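Local coordinates for FAD dependent oxidoreductase domain-containing protein (Deinococcus radiodurans R1, PDB 3C4N), which probably acts as an FAD-dependent oxidoreductase of the ETF-QO/FixC family and is seen here with ADP bound, at the interface of chains A and B. Numbering follows the deposited sequence. Chains: chain A/B, Uncharacterized protein DR_0571.

The interface of chains A and B. Residues chain A 72, 189, 191-192; chain B 72, 189, 191-192.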
loop_
_atom_site.group_PDB
_atom_site.type_symbol
_atom_site.label_atom_id
_atom_site.label_comp_id
_atom_site.label_asym_id
_atom_site.label_seq_id
_atom_site.Cartn_x
_atom_site.Cartn_y
_atom_site.Cartn_z
ATOM N N LEU A 72 1.390 3.916 5.641
ATOM C CA LEU A 72 2.670 3.332 5.287
ATOM C C LEU A 72 3.591 4.367 4.641
ATOM O O LEU A 72 3.389 4.757 3.498
ATOM C CB LEU A 72 2.452 2.182 4.316
ATOM C CG LEU A 72 3.702 1.381 3.986
ATOM C CD1 LEU A 72 4.087 0.527 5.192
ATOM C CD2 LEU A 72 3.431 0.512 2.784
ATOM N N LEU A 189 -2.503 -5.844 0.956
ATOM C CA LEU A 189 -2.234 -4.712 1.826
ATOM C C LEU A 189 -3.506 -4.025 2.271
ATOM O O LEU A 189 -4.375 -3.705 1.464
ATOM C CB LEU A 189 -1.325 -3.708 1.118
ATOM C CG LEU A 189 -0.787 -2.472 1.867
ATOM C CD1 LEU A 189 -1.858 -1.408 1.987
ATOM C CD2 LEU A 189 -0.256 -2.878 3.224
ATOM N N LEU A 191 -4.483 -0.837 4.835
ATOM C CA LEU A 191 -4.030 0.226 5.718
ATOM C C LEU A 191 -5.215 0.853 6.435
ATOM O O LEU A 191 -6.365 0.508 6.162
ATOM C CB LEU A 191 -3.290 1.297 4.920
ATOM C CG LEU A 191 -2.087 0.807 4.118
ATOM C CD1 LEU A 191 -1.564 1.928 3.233
ATOM C CD2 LEU A 191 -0.997 0.320 5.057
ATOM N N ASN A 192 -4.922 1.775 7.346
ATOM C CA ASN A 192 -5.946 2.472 8.113
ATOM C C ASN A 192 -7.054 1.524 8.564
ATOM O O ASN A 192 -8.239 1.857 8.515
ATOM C CB ASN A 192 -6.522 3.612 7.273
ATOM C CG ASN A 192 -5.429 4.473 6.631
ATOM O OD1 ASN A 192 -5.131 4.349 5.436
ATOM N ND2 ASN A 192 -4.821 5.338 7.432
ATOM N N LEU B 72 -6.724 -0.755 -1.814
ATOM C CA LEU B 72 -5.985 -1.366 -2.903
ATOM C C LEU B 72 -6.079 -2.886 -2.851
ATOM O O LEU B 72 -5.458 -3.522 -2.005
ATOM C CB LEU B 72 -4.525 -0.957 -2.824
ATOM C CG LEU B 72 -3.676 -1.408 -4.005
ATOM C CD1 LEU B 72 -4.038 -0.566 -5.227
ATOM C CD2 LEU B 72 -2.215 -1.247 -3.655
ATOM N N LEU B 189 2.825 5.663 -1.183
ATOM C CA LEU B 189 1.455 5.179 -1.265
ATOM C C LEU B 189 0.587 5.763 -0.170
ATOM O O LEU B 189 0.941 5.743 1.007
ATOM C CB LEU B 189 1.425 3.650 -1.184
ATOM C CG LEU B 189 0.100 2.884 -1.365
ATOM C CD1 LEU B 189 -0.741 2.968 -0.117
ATOM C CD2 LEU B 189 -0.643 3.419 -2.569
ATOM N N LEU B 191 -3.476 5.567 0.886
ATOM C CA LEU B 191 -4.800 5.026 0.632
ATOM C C LEU B 191 -5.833 5.723 1.511
ATOM O O LEU B 191 -5.486 6.549 2.360
ATOM C CB LEU B 191 -4.811 3.527 0.915
ATOM C CG LEU B 191 -3.800 2.700 0.122
ATOM C CD1 LEU B 191 -3.803 1.262 0.618
ATOM C CD2 LEU B 191 -4.139 2.757 -1.359
ATOM N N ASN B 192 -7.100 5.377 1.301
ATOM C CA ASN B 192 -8.206 5.944 2.059
ATOM C C ASN B 192 -8.026 7.447 2.276
ATOM O O ASN B 192 -8.289 7.976 3.357
ATOM C CB ASN B 192 -8.333 5.216 3.397
ATOM C CG ASN B 192 -8.304 3.700 3.237
ATOM O OD1 ASN B 192 -7.282 3.053 3.484
ATOM N ND2 ASN B 192 -9.426 3.129 2.809
HETATM O O HOH W 1 -6.720 -0.095 2.830
HETATM O O HOH W 2 -2.549 5.627 3.946
HETATM O O HOH W 3 4.327 4.962 1.266
#
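Strand 188-190 and the loop after it, from each chain, meet across a two-fold axis in a small patch with a leucine centre and a wet polar rim. At the centre the CD1 methyls of A:Leu191 and B:Leu191 touch tip to tip at 3.5 Å, the two side chains crossing at about a right angle. In each, chi1 (-57°) sets CG anti to the carbonyl carbon, and an extended second torsion, with CD1 anti to CA, carries that methyl to the partner. A:Leu189 takes a different first torsion, CG anti to the backbone N (chi1 -175°), and lies aslant to B:Leu191, its CD1 3.6 Å from CD1 of that residue; B:Leu189 repeats this on A:Leu191. The central methyl pair is thus flanked by a Leu189 CD1 from either chain, in close apolar packing. The rim is looser and relies on water. The side chains of A:Asn192 and B:Asn192 run antiparallel alongside each other, amide planes 85° apart, with their OD1 carbonyl oxygens 3.2 Å apart. As modelled this pair has no donor and is a clash; turning over one of the two amides, at the cost of exact symmetry, might relieve it. Water 2 bridges the chains, taking the backbone N-H of B:Leu191 at 3.2 Å and lying 3.2 Å from A:Asn192 OD1; water 1 makes the twin link. Farther out, water 3 accepts from B:Leu189 N at 3.0 Å and lies beside the carbonyl O of A:Leu72. Although the pairing could come from crystal packing, the patch may help hold a symmetric dimer together.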